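Local coordinates for uncharacterized protein (PDB 4FS7) that is of unknown function but, as an extracellular leucine-rich repeat protein of the BspA type from a Bacteroides species, probably binds other proteins, at residues A[230-235]-A[253-258]; A[247-252]-A[269-274]; A[187-192]-A[210-215]; A[200-205]-A[223-228]. All coordinates share one frame; numbering follows the deposited sequence.

Contact 1: residues A[230-235]-A[253-258]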
loop_
_atom_site.group_PDB
_atom_site.type_symbol
_atom_site.label_atom_id
_atom_site.label_comp_id
_atom_site.label_asym_id
_atom_site.label_seq_id
_atom_site.Cartn_x
_atom_site.Cartn_y
_atom_site.Cartn_z
ATOM N N THR A 230 4.995 3.432 5.871
ATOM C CA THR A 230 6.237 2.964 5.314
ATOM C C THR A 230 7.429 3.611 6.003
ATOM O O THR A 230 7.264 4.457 6.890
ATOM C CB THR A 230 6.284 3.152 3.791
ATOM O OG1 THR A 230 6.239 4.554 3.484
ATOM C CG2 THR A 230 5.182 2.334 3.072
ATOM N N GLY A 231 8.634 3.213 5.597
ATOM C CA GLY A 231 9.857 3.648 6.244
ATOM C C GLY A 231 10.543 4.802 5.527
ATOM O O GLY A 231 11.699 5.107 5.847
ATOM N N VAL A 232 9.876 5.444 4.567
ATOM C CA VAL A 232 10.534 6.468 3.771
ATOM C C VAL A 232 10.985 7.648 4.630
ATOM O O VAL A 232 10.309 8.055 5.579
ATOM C CB VAL A 232 9.595 6.955 2.630
ATOM C CG1 VAL A 232 9.371 5.764 1.641
ATOM C CG2 VAL A 232 8.261 7.495 3.180
ATOM N N LYS A 233 12.149 8.206 4.287
ATOM C CA LYS A 233 12.762 9.292 5.085
ATOM C C LYS A 233 12.641 10.662 4.450
ATOM O O LYS A 233 12.338 11.633 5.135
ATOM C CB LYS A 233 14.248 8.981 5.315
ATOM C CG LYS A 233 14.981 10.015 6.202
ATOM C CD LYS A 233 16.519 9.739 6.208
ATOM C CE LYS A 233 17.222 10.286 7.451
ATOM N NZ LYS A 233 16.865 9.505 8.701
ATOM N N ASN A 234 12.895 10.773 3.140
ATOM C CA ASN A 234 12.848 12.044 2.425
ATOM C C ASN A 234 12.162 11.804 1.104
ATOM O O ASN A 234 12.638 11.016 0.287
ATOM C CB ASN A 234 14.256 12.624 2.194
ATOM C CG ASN A 234 14.976 12.911 3.480
ATOM O OD1 ASN A 234 14.648 13.869 4.216
ATOM N ND2 ASN A 234 15.924 12.095 3.793
ATOM N N ILE A 235 11.009 12.417 0.899
ATOM C CA ILE A 235 10.246 12.233 -0.298
ATOM C C ILE A 235 10.318 13.488 -1.154
ATOM O O ILE A 235 10.089 14.617 -0.694
ATOM C CB ILE A 235 8.754 11.900 0.064
ATOM C CG1 ILE A 235 8.656 10.473 0.553
ATOM C CG2 ILE A 235 7.811 12.118 -1.139
ATOM C CD1 ILE A 235 8.879 9.386 -0.551
ATOM N N THR A 253 6.196 7.365 10.197
ATOM C CA THR A 253 6.857 7.916 11.381
ATOM C C THR A 253 8.334 8.279 11.182
ATOM O O THR A 253 8.909 9.003 12.001
ATOM C CB THR A 253 6.745 6.922 12.571
ATOM O OG1 THR A 253 7.409 5.712 12.252
ATOM C CG2 THR A 253 5.300 6.654 12.914
ATOM N N ASP A 254 8.935 7.800 10.098
ATOM C CA ASP A 254 10.330 8.044 9.802
ATOM C C ASP A 254 10.531 9.134 8.767
ATOM O O ASP A 254 11.653 9.546 8.464
ATOM C CB ASP A 254 11.017 6.752 9.324
ATOM C CG ASP A 254 11.045 5.693 10.378
ATOM O OD1 ASP A 254 11.147 6.089 11.538
ATOM O OD2 ASP A 254 10.920 4.486 10.045
ATOM N N LEU A 255 9.445 9.673 8.236
ATOM C CA LEU A 255 9.470 10.644 7.164
ATOM C C LEU A 255 9.841 11.988 7.754
ATOM O O LEU A 255 9.092 12.534 8.588
ATOM C CB LEU A 255 8.112 10.709 6.474
ATOM C CG LEU A 255 7.943 11.663 5.316
ATOM C CD1 LEU A 255 8.914 11.372 4.170
ATOM C CD2 LEU A 255 6.493 11.587 4.815
ATOM N N GLU A 256 10.974 12.529 7.321
ATOM C CA GLU A 256 11.538 13.764 7.848
ATOM C C GLU A 256 11.341 14.993 6.989
ATOM O O GLU A 256 11.315 16.114 7.504
ATOM C CB GLU A 256 13.017 13.581 8.127
ATOM C CG GLU A 256 13.319 12.584 9.207
ATOM C CD GLU A 256 14.832 12.364 9.433
ATOM O OE1 GLU A 256 15.657 13.157 8.894
ATOM O OE2 GLU A 256 15.181 11.419 10.167
ATOM N N SER A 257 11.307 14.831 5.686
ATOM C CA SER A 257 11.084 15.931 4.781
ATOM C C SER A 257 10.276 15.499 3.584
ATOM O O SER A 257 10.380 14.356 3.117
ATOM C CB SER A 257 12.351 16.613 4.273
ATOM O OG SER A 257 13.017 15.820 3.346
ATOM N N ILE A 258 9.523 16.437 3.027
ATOM C CA ILE A 258 8.765 16.303 1.809
ATOM C C ILE A 258 8.890 17.524 0.923
ATOM O O ILE A 258 8.951 18.659 1.412
ATOM C CB ILE A 258 7.252 15.924 2.054
ATOM C CG1 ILE A 258 6.382 17.071 2.592
ATOM C CG2 ILE A 258 7.178 14.690 2.941
ATOM C CD1 ILE A 258 5.704 17.908 1.488
HETATM O O HOH W 1 8.370 6.948 7.339
HETATM O O HOH W 2 6.043 4.504 9.378
HETATM O O HOH W 3 16.074 14.609 6.708
HETATM O O HOH W 4 12.133 16.101 0.709
#
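Two neighbouring coils of the leucine-rich repeat solenoid meet here where strands 234-237 and 257-260 begin, side by side in a four-stranded parallel sheet. The backbone ladder starts at Lys233 O, which takes the N-H of Glu256 in its carbonyl plane at 2.7 Å and, only weakly, that of Ser257. One step on, Ile235 N gives a nearly straight bond to Ser257 O (3.0 Å, 167°). On the outer side, Lys233 and Glu256 run alongside each other. The lysine chain is extended as far as CE and bends at chi4 (70°), which brings NZ over the carboxylate plane to a salt bridge with Glu256 OE2 (2.9 Å). The other oxygen, OE1, shares a water with Asn234 OD1. An alanine in place of Glu256 would remove the carboxylate and would probably leave the ammonium of Lys233 without this partner and the bridging water less firmly held. Asn234 OD1 also receives the hydroxyl of Ser257 on an in-plane lone pair (OG to OD1, 2.7 Å), so a polar ladder follows the strands. On the inner side, Leu255 CD1 lies 3.7 Å from Ile235 CG1, the two chains crossing at about a right angle, and Val232 CG2 lies alongside it. Ahead of the strands, one water joins Thr230 O and Val232 O to Asp254 N, linking the two backbones before the direct bonds begin. A polar outer face over an aliphatic inner one, on parallel strands one coil apart, is typical of the leucine-rich repeat solenoid.

Contact 2: residues A[247-252]-A[269-274]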
loop_
_atom_site.group_PDB
_atom_site.type_symbol
_atom_site.label_atom_id
_atom_site.label_comp_id
_atom_site.label_asym_id
_atom_site.label_seq_id
_atom_site.Cartn_x
_atom_site.Cartn_y
_atom_site.Cartn_z
ATOM N N SER A 247 -4.342 10.404 1.740
ATOM C CA SER A 247 -3.706 9.675 2.820
ATOM C C SER A 247 -2.508 8.831 2.338
ATOM O O SER A 247 -2.176 7.834 2.953
ATOM C CB SER A 247 -4.716 8.780 3.557
ATOM O OG SER A 247 -5.855 9.545 3.966
ATOM N N VAL A 248 -1.814 9.281 1.291
ATOM C CA VAL A 248 -0.829 8.458 0.655
ATOM C C VAL A 248 0.301 8.091 1.598
ATOM O O VAL A 248 0.819 6.992 1.498
ATOM C CB VAL A 248 -0.295 9.079 -0.653
ATOM C CG1 VAL A 248 0.833 8.246 -1.262
ATOM C CG2 VAL A 248 -1.405 9.290 -1.674
ATOM N N PHE A 249 0.700 9.034 2.464
ATOM C CA PHE A 249 1.755 8.830 3.380
ATOM C C PHE A 249 1.262 8.804 4.835
ATOM O O PHE A 249 1.998 9.087 5.795
ATOM C CB PHE A 249 2.839 9.912 3.226
ATOM C CG PHE A 249 3.492 9.876 1.884
ATOM C CD1 PHE A 249 4.568 9.015 1.627
ATOM C CD2 PHE A 249 3.007 10.644 0.840
ATOM C CE1 PHE A 249 5.153 8.951 0.375
ATOM C CE2 PHE A 249 3.583 10.594 -0.387
ATOM C CZ PHE A 249 4.650 9.733 -0.643
ATOM N N TYR A 250 0.023 8.393 5.026
ATOM C CA TYR A 250 -0.574 8.430 6.356
ATOM C C TYR A 250 0.273 7.739 7.390
ATOM O O TYR A 250 0.640 6.579 7.240
ATOM C CB TYR A 250 -1.958 7.750 6.313
ATOM C CG TYR A 250 -2.699 7.856 7.605
ATOM C CD1 TYR A 250 -2.433 6.979 8.644
ATOM C CD2 TYR A 250 -3.609 8.860 7.833
ATOM C CE1 TYR A 250 -3.031 7.120 9.891
ATOM C CE2 TYR A 250 -4.243 8.979 9.070
ATOM C CZ TYR A 250 -3.935 8.129 10.085
ATOM O OH TYR A 250 -4.570 8.347 11.310
ATOM N N GLY A 251 0.582 8.433 8.490
ATOM C CA GLY A 251 1.199 7.823 9.616
ATOM C C GLY A 251 2.642 7.392 9.477
ATOM O O GLY A 251 3.125 6.614 10.292
ATOM N N CYS A 252 3.328 7.833 8.416
ATOM C CA CYS A 252 4.746 7.484 8.243
ATOM C C CYS A 252 5.534 8.132 9.367
ATOM O O CYS A 252 5.530 9.319 9.483
ATOM C CB CYS A 252 5.285 7.942 6.904
ATOM S SG CYS A 252 4.652 6.994 5.512
ATOM N N GLY A 269 -6.870 14.622 0.227
ATOM C CA GLY A 269 -6.701 15.041 1.590
ATOM C C GLY A 269 -5.815 14.138 2.418
ATOM O O GLY A 269 -5.516 13.004 2.054
ATOM N N SER A 270 -5.416 14.657 3.574
ATOM C CA SER A 270 -4.759 13.877 4.628
ATOM C C SER A 270 -3.444 13.218 4.217
ATOM O O SER A 270 -3.064 12.205 4.783
ATOM C CB SER A 270 -5.717 12.816 5.155
ATOM O OG SER A 270 -6.894 13.415 5.718
ATOM N N LEU A 271 -2.693 13.825 3.294
ATOM C CA LEU A 271 -1.541 13.147 2.730
ATOM C C LEU A 271 -0.508 12.757 3.757
ATOM O O LEU A 271 0.047 11.666 3.690
ATOM C CB LEU A 271 -0.838 13.941 1.626
ATOM C CG LEU A 271 -0.476 13.010 0.407
ATOM C CD1 LEU A 271 -1.780 12.772 -0.365
ATOM C CD2 LEU A 271 0.539 13.704 -0.489
ATOM N N PHE A 272 -0.210 13.667 4.696
ATOM C CA PHE A 272 0.804 13.476 5.714
ATOM C C PHE A 272 0.217 13.465 7.102
ATOM O O PHE A 272 0.891 13.760 8.097
ATOM C CB PHE A 272 1.911 14.522 5.593
ATOM C CG PHE A 272 2.539 14.546 4.230
ATOM C CD1 PHE A 272 3.376 13.516 3.815
ATOM C CD2 PHE A 272 2.268 15.539 3.340
ATOM C CE1 PHE A 272 3.919 13.528 2.563
ATOM C CE2 PHE A 272 2.825 15.545 2.041
ATOM C CZ PHE A 272 3.626 14.491 1.670
ATOM N N TYR A 273 -1.047 13.047 7.198
ATOM C CA TYR A 273 -1.719 12.975 8.486
ATOM C C TYR A 273 -0.934 12.071 9.432
ATOM O O TYR A 273 -0.580 10.939 9.071
ATOM C CB TYR A 273 -3.117 12.421 8.240
ATOM C CG TYR A 273 -4.186 12.647 9.303
ATOM C CD1 TYR A 273 -4.105 12.112 10.565
ATOM C CD2 TYR A 273 -5.342 13.377 8.987
ATOM C CE1 TYR A 273 -5.106 12.348 11.508
ATOM C CE2 TYR A 273 -6.337 13.573 9.929
ATOM C CZ TYR A 273 -6.207 13.057 11.169
ATOM O OH TYR A 273 -7.208 13.260 12.097
ATOM N N ASN A 274 -0.655 12.556 10.640
ATOM C CA ASN A 274 0.053 11.805 11.648
ATOM C C ASN A 274 1.480 11.431 11.266
ATOM O O ASN A 274 2.050 10.491 11.818
ATOM C CB ASN A 274 -0.749 10.568 12.117
ATOM C CG ASN A 274 -1.819 10.895 13.140
ATOM O OD1 ASN A 274 -1.728 11.870 13.842
ATOM N ND2 ASN A 274 -2.840 10.079 13.211
#
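Three backbone bonds tie the turns of 247-252 to their counterpart one coil on: Ser247 N to Gly269 O, Phe249 N to Leu271 O, and Gly251 N to Tyr273 O, the last at 2.8 Å, nearly along the C=O axis. Two aromatic pairs lie beside this ladder. Phe249 and Phe272 point the same way with planes 16° apart, but the rings are displaced until little of one lies over the other; Phe249 CD2 comes 3.5 Å from Phe272 CE1. Tyr250 and Tyr273 repeat the offset on the outer side, centroids 5.4 Å apart, and Tyr273 O sits over a face of the Tyr250 ring, toward its rim. At the phenol end Asn274 ND2 gives a weak bond to Tyr250 OH (3.1 Å). Inside, Leu271 CD2 meets the edge of the Phe249 ring, while Leu271 CD1 touches Val248 CG2 at 3.7 Å. Type I turns at 247-250 and 270-273 set these side chains at matching places. Further out, the Tyr273 ring stacks on Tyr294, and Phe272 reaches Ile258 and Ile260 of strand 257-260. Since the firm polar links are all between main-chain atoms, coil spacing is probably set mainly by the backbone, with likely dispersion from the offset rings.

Contact 3: residues A[187-192]-A[210-215]. With EDO (1,2-ethanediol), chain B.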
loop_
_atom_site.group_PDB
_atom_site.type_symbol
_atom_site.label_atom_id
_atom_site.label_comp_id
_atom_site.label_asym_id
_atom_site.label_seq_id
_atom_site.Cartn_x
_atom_site.Cartn_y
_atom_site.Cartn_z
ATOM N N LEU A 187 10.208 -5.775 4.047
ATOM C CA LEU A 187 10.606 -5.347 2.708
ATOM C C LEU A 187 11.272 -3.961 2.824
ATOM O O LEU A 187 10.608 -2.979 3.082
ATOM C CB LEU A 187 9.391 -5.324 1.771
ATOM C CG LEU A 187 9.666 -5.063 0.299
ATOM C CD1 LEU A 187 10.513 -6.191 -0.323
ATOM C CD2 LEU A 187 8.357 -4.919 -0.425
ATOM N N LYS A 188 12.584 -3.895 2.648
ATOM C CA LYS A 188 13.332 -2.627 2.757
ATOM C C LYS A 188 13.453 -1.869 1.455
ATOM O O LYS A 188 13.630 -0.650 1.463
ATOM C CB LYS A 188 14.714 -2.902 3.345
ATOM C CG LYS A 188 15.546 -1.701 3.700
ATOM C CD LYS A 188 16.890 -2.073 4.339
ATOM C CE LYS A 188 16.881 -3.293 5.235
ATOM N NZ LYS A 188 16.117 -3.131 6.528
ATOM N N SER A 189 13.397 -2.603 0.344
ATOM C CA SER A 189 13.620 -2.045 -0.971
ATOM C C SER A 189 12.736 -2.736 -2.000
ATOM O O SER A 189 12.395 -3.904 -1.838
ATOM C CB SER A 189 15.067 -2.295 -1.391
ATOM O OG SER A 189 16.007 -1.954 -0.387
ATOM N N ILE A 190 12.466 -2.041 -3.087
ATOM C CA ILE A 190 11.878 -2.667 -4.254
ATOM C C ILE A 190 12.296 -1.896 -5.478
ATOM O O ILE A 190 12.311 -0.651 -5.478
ATOM C CB ILE A 190 10.324 -2.786 -4.154
ATOM C CG1 ILE A 190 9.783 -3.716 -5.242
ATOM C CG2 ILE A 190 9.662 -1.449 -4.130
ATOM C CD1 ILE A 190 8.342 -4.131 -5.035
ATOM N N LYS A 191 12.608 -2.626 -6.543
ATOM C CA LYS A 191 12.838 -2.070 -7.867
ATOM C C LYS A 191 11.543 -2.112 -8.651
ATOM O O LYS A 191 11.033 -3.169 -8.963
ATOM C CB LYS A 191 13.950 -2.840 -8.575
ATOM C CG LYS A 191 14.273 -2.295 -9.956
ATOM C CD LYS A 191 15.499 -2.949 -10.587
ATOM C CE LYS A 191 15.806 -2.356 -11.987
ATOM N NZ LYS A 191 15.814 -0.837 -11.970
ATOM N N LEU A 192 11.005 -0.953 -8.974
ATOM C CA LEU A 192 9.754 -0.878 -9.667
ATOM C C LEU A 192 9.958 -1.181 -11.144
ATOM O O LEU A 192 10.997 -0.852 -11.712
ATOM C CB LEU A 192 9.126 0.503 -9.459
ATOM C CG LEU A 192 8.690 0.811 -8.021
ATOM C CD1 LEU A 192 8.178 2.257 -7.943
ATOM C CD2 LEU A 192 7.582 -0.153 -7.541
ATOM N N LEU A 210 10.179 -0.162 4.483
ATOM C CA LEU A 210 10.440 0.171 3.086
ATOM C C LEU A 210 11.030 1.585 3.015
ATOM O O LEU A 210 10.372 2.548 3.388
ATOM C CB LEU A 210 9.147 0.065 2.261
ATOM C CG LEU A 210 9.233 0.427 0.779
ATOM C CD1 LEU A 210 10.164 -0.552 0.024
ATOM C CD2 LEU A 210 7.858 0.480 0.184
ATOM N N GLU A 211 12.268 1.638 2.530
ATOM C CA GLU A 211 13.066 2.860 2.449
ATOM C C GLU A 211 13.533 3.179 1.036
ATOM O O GLU A 211 13.693 4.351 0.680
ATOM C CB GLU A 211 14.322 2.744 3.371
ATOM C CG GLU A 211 14.078 2.908 4.894
ATOM C CD GLU A 211 15.283 2.497 5.764
ATOM O OE1 GLU A 211 16.139 1.707 5.294
ATOM O OE2 GLU A 211 15.344 2.923 6.945
ATOM N N ASN A 212 13.846 2.154 0.232
ATOM C CA ASN A 212 14.492 2.365 -1.071
ATOM C C ASN A 212 13.531 2.002 -2.184
ATOM O O ASN A 212 13.188 0.827 -2.381
ATOM C CB ASN A 212 15.762 1.511 -1.155
ATOM C CG ASN A 212 16.681 1.701 0.051
ATOM O OD1 ASN A 212 17.167 2.827 0.279
ATOM N ND2 ASN A 212 16.907 0.659 0.843
HETATM N N MSE A 213 13.064 3.019 -2.880
HETATM C CA MSE A 213 12.130 2.872 -4.001
HETATM C C MSE A 213 12.201 4.118 -4.847
HETATM O O MSE A 213 11.803 5.202 -4.429
HETATM C CB MSE A 213 10.718 2.602 -3.529
HETATM C CG MSE A 213 9.815 2.080 -4.642
HETATM SE SE MSE A 213 7.976 1.760 -4.049
HETATM C CE MSE A 213 7.711 3.506 -3.263
ATOM N N GLU A 214 12.777 3.987 -6.023
ATOM C CA GLU A 214 12.888 5.102 -6.958
ATOM C C GLU A 214 11.691 5.086 -7.861
ATOM O O GLU A 214 11.253 4.026 -8.301
ATOM C CB GLU A 214 14.168 4.966 -7.737
ATOM C CG GLU A 214 15.358 5.243 -6.843
ATOM C CD GLU A 214 15.352 6.678 -6.299
ATOM O OE1 GLU A 214 15.314 7.616 -7.129
ATOM O OE2 GLU A 214 15.354 6.870 -5.056
ATOM N N PHE A 215 11.133 6.246 -8.149
ATOM C CA PHE A 215 10.001 6.363 -9.042
ATOM C C PHE A 215 10.450 6.452 -10.492
ATOM O O PHE A 215 11.209 7.344 -10.839
ATOM C CB PHE A 215 9.234 7.635 -8.741
ATOM C CG PHE A 215 8.681 7.743 -7.347
ATOM C CD1 PHE A 215 8.061 6.688 -6.714
ATOM C CD2 PHE A 215 8.748 8.967 -6.682
ATOM C CE1 PHE A 215 7.528 6.829 -5.428
ATOM C CE2 PHE A 215 8.200 9.124 -5.431
ATOM C CZ PHE A 215 7.592 8.072 -4.793
HETATM C C1 EDO B . 17.819 6.866 0.534
HETATM O O1 EDO B . 18.760 6.025 1.176
HETATM C C2 EDO B . 16.556 6.125 0.136
HETATM O O2 EDO B . 16.885 5.194 -0.913
HETATM O O HOH W 5 13.893 1.442 -6.613
HETATM O O HOH W 6 12.383 1.592 -8.715
#
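Asn212 carries the polar side of this contact between 187-192 and 210-215. Its CB lies 3.6 Å from Ser189 OG, and CG stands anti to the carbonyl carbon (chi1 -51°), which sends the amide outward. The two ends of the amide part: ND2 gives an N-H to Ser189 OG at 3.0 Å, close to the amide plane, whereas OD1 accepts from O2 of an ethanediol, probably left from crystallisation, at 2.7 Å. The backbone of the same residue is held as well. Its N-H and that of Glu211 both go to Lys188 O, the former in the carbonyl plane and the latter from above it, and Asn212 O takes Ile190 N almost along its C=O axis (3.0 Å). Past this bridge the chains spread, and two waters span them, one from Ile190 O to Glu214 N, the other from Leu192 N to Glu214 O. The inner side is apolar: Ile190 CG2 touches CG and SE of the selenomethionine Met213 at 3.6 Å, and the Leu192 side chain crosses it obliquely, with CD1 against CG. Met213 and Leu210 continue inward onto Phe204. Repeated, nearly parallel segments, polar outside and aliphatic within, are typical of a leucine-rich repeat solenoid.

Contact 4: residues A[200-205]-A[223-228]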
loop_
_atom_site.group_PDB
_atom_site.type_symbol
_atom_site.label_atom_id
_atom_site.label_comp_id
_atom_site.label_asym_id
_atom_site.label_seq_id
_atom_site.Cartn_x
_atom_site.Cartn_y
_atom_site.Cartn_z
ATOM N N ARG A 200 -1.738 1.387 -7.162
ATOM C CA ARG A 200 -3.085 1.481 -6.627
ATOM C C ARG A 200 -3.121 1.567 -5.112
ATOM O O ARG A 200 -2.101 1.492 -4.428
ATOM C CB ARG A 200 -3.939 0.327 -7.166
ATOM C CG ARG A 200 -4.214 0.450 -8.660
ATOM C CD ARG A 200 -5.289 -0.526 -9.109
ATOM N NE ARG A 200 -5.652 -0.381 -10.517
ATOM C CZ ARG A 200 -6.186 -1.361 -11.271
ATOM N NH1 ARG A 200 -6.371 -2.577 -10.749
ATOM N NH2 ARG A 200 -6.481 -1.147 -12.564
ATOM N N ASP A 201 -4.332 1.707 -4.591
ATOM C CA ASP A 201 -4.540 1.955 -3.161
ATOM C C ASP A 201 -3.881 0.913 -2.297
ATOM O O ASP A 201 -3.925 -0.279 -2.625
ATOM C CB ASP A 201 -6.047 1.969 -2.821
ATOM C CG ASP A 201 -6.885 2.988 -3.557
ATOM O OD1 ASP A 201 -6.381 3.890 -4.187
ATOM O OD2 ASP A 201 -8.138 2.884 -3.458
ATOM N N TYR A 202 -3.312 1.296 -1.148
ATOM C CA TYR A 202 -2.780 0.415 -0.141
ATOM C C TYR A 202 -1.620 -0.441 -0.613
ATOM O O TYR A 202 -1.225 -1.313 0.143
ATOM C CB TYR A 202 -3.894 -0.490 0.418
ATOM C CG TYR A 202 -4.984 0.278 1.109
ATOM C CD1 TYR A 202 -4.840 0.740 2.412
ATOM C CD2 TYR A 202 -6.136 0.545 0.454
ATOM C CE1 TYR A 202 -5.877 1.455 3.036
ATOM C CE2 TYR A 202 -7.179 1.287 1.060
ATOM C CZ TYR A 202 -7.016 1.747 2.339
ATOM O OH TYR A 202 -8.039 2.455 2.936
ATOM N N CYS A 203 -1.013 -0.160 -1.762
ATOM C CA CYS A 203 -0.059 -1.130 -2.328
ATOM C C CYS A 203 1.064 -1.517 -1.359
ATOM O O CYS A 203 1.408 -2.697 -1.257
ATOM C CB CYS A 203 0.480 -0.587 -3.643
ATOM S SG CYS A 203 1.443 -1.745 -4.578
ATOM N N PHE A 204 1.656 -0.501 -0.705
ATOM C CA PHE A 204 2.768 -0.704 0.206
ATOM C C PHE A 204 2.390 -0.292 1.625
ATOM O O PHE A 204 3.264 -0.113 2.466
ATOM C CB PHE A 204 4.036 0.026 -0.246
ATOM C CG PHE A 204 4.516 -0.394 -1.588
ATOM C CD1 PHE A 204 5.281 -1.565 -1.722
ATOM C CD2 PHE A 204 4.209 0.325 -2.718
ATOM C CE1 PHE A 204 5.729 -1.990 -2.925
ATOM C CE2 PHE A 204 4.685 -0.109 -3.959
ATOM C CZ PHE A 204 5.470 -1.244 -4.033
ATOM N N ALA A 205 1.089 -0.245 1.941
ATOM C CA ALA A 205 0.690 0.115 3.300
ATOM C C ALA A 205 1.254 -0.836 4.323
ATOM O O ALA A 205 1.191 -2.036 4.125
ATOM C CB ALA A 205 -0.824 0.212 3.397
ATOM N N GLY A 223 -2.119 5.770 -5.358
ATOM C CA GLY A 223 -3.447 5.646 -4.802
ATOM C C GLY A 223 -3.523 5.900 -3.297
ATOM O O GLY A 223 -2.522 6.158 -2.593
ATOM N N ASP A 224 -4.738 5.823 -2.800
ATOM C CA ASP A 224 -5.023 6.106 -1.422
ATOM C C ASP A 224 -4.215 5.196 -0.494
ATOM O O ASP A 224 -4.156 3.987 -0.724
ATOM C CB ASP A 224 -6.521 5.899 -1.086
ATOM C CG ASP A 224 -7.484 6.824 -1.816
ATOM O OD1 ASP A 224 -7.054 7.724 -2.541
ATOM O OD2 ASP A 224 -8.700 6.610 -1.619
ATOM N N PHE A 225 -3.555 5.750 0.519
ATOM C CA PHE A 225 -2.773 5.005 1.474
ATOM C C PHE A 225 -1.641 4.175 0.840
ATOM O O PHE A 225 -1.107 3.278 1.459
ATOM C CB PHE A 225 -3.645 4.070 2.351
ATOM C CG PHE A 225 -4.573 4.785 3.282
ATOM C CD1 PHE A 225 -4.155 5.121 4.579
ATOM C CD2 PHE A 225 -5.861 5.068 2.918
ATOM C CE1 PHE A 225 -5.013 5.755 5.453
ATOM C CE2 PHE A 225 -6.713 5.720 3.821
ATOM C CZ PHE A 225 -6.283 6.032 5.059
ATOM N N ALA A 226 -1.201 4.509 -0.386
ATOM C CA ALA A 226 -0.263 3.615 -1.084
ATOM C C ALA A 226 1.059 3.432 -0.412
ATOM O O ALA A 226 1.672 2.357 -0.537
ATOM C CB ALA A 226 -0.072 4.028 -2.544
ATOM N N LEU A 227 1.516 4.479 0.281
ATOM C CA LEU A 227 2.792 4.448 0.987
ATOM C C LEU A 227 2.566 4.735 2.468
ATOM O O LEU A 227 3.467 5.216 3.144
ATOM C CB LEU A 227 3.797 5.411 0.340
ATOM C CG LEU A 227 4.285 5.004 -1.049
ATOM C CD1 LEU A 227 5.070 6.150 -1.705
ATOM C CD2 LEU A 227 5.166 3.770 -0.880
ATOM N N SER A 228 1.403 4.403 2.992
ATOM C CA SER A 228 1.111 4.652 4.403
ATOM C C SER A 228 1.892 3.724 5.291
ATOM O O SER A 228 2.065 2.528 4.998
ATOM C CB SER A 228 -0.377 4.468 4.621
ATOM O OG SER A 228 -0.712 4.525 5.985
HETATM O O HOH W 7 -9.692 4.066 -1.083
#
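Asp201 OD1 accepts the backbone N-H of Asp224 at 2.9 Å, met from above the carboxylate plane, while Asp224 O takes Tyr202 N nearly along its C=O axis, also at 2.9 Å. A third bond, Phe204 N to Ala226 O, lies in the carbonyl plane. The two carboxylates are stacked, their planes 3° apart, with OD2 of Asp201 4.2 Å from OD2 of Asp224; a water donating to both oxygens probably eases the repulsion, and Asp224 OD1 has Lys246 N as its partner. An alanine at Asp201 would lose the acceptor for Asp224 N and one side of the water bridge, and would probably loosen the joint between the turns. Each segment is a type II turn running into a type I turn, the same bend repeated on successive coils of the leucine-rich repeat solenoid. Gly223 CA lies close against Asp201 OD1, and a CB there would clash with that oxygen and Arg200 C. Outside, the Tyr202 and Phe225 rings are nearly parallel (6°) but slid, so that Tyr202 CE1 lies 3.5 Å from Phe225 CB and Tyr202 OH 3.4 Å from Phe225 CD2. Beside them Ala205 CB meets Phe225 O; inside, Leu227 CD2 packs on Phe204 CB.

How the contacts relate
All four contacts join consecutive coils of one solenoid, with aliphatic and phenylalanine side chains inward, and polar groups and the tyrosines with Phe225 outward. Contacts 1 and 3 hold the same side of the coil, where nearly parallel segments pair and several residues are exposed; contact 1 adds a salt bridge, contact 3 spreads into water bridges. Contacts 2 and 4 hold the turns. Each has an offset ring pair outside; contact 2, with no exposed residue, has a second, inner pair, and contact 4, its centre about 3 Å from the chain's centre, has stacked carboxylates. Interiors meet between the sides: Ile258 and Leu255 touch Phe272, and Met213 touches Phe204 and Leu227. Contacts 2 and 3 do not touch.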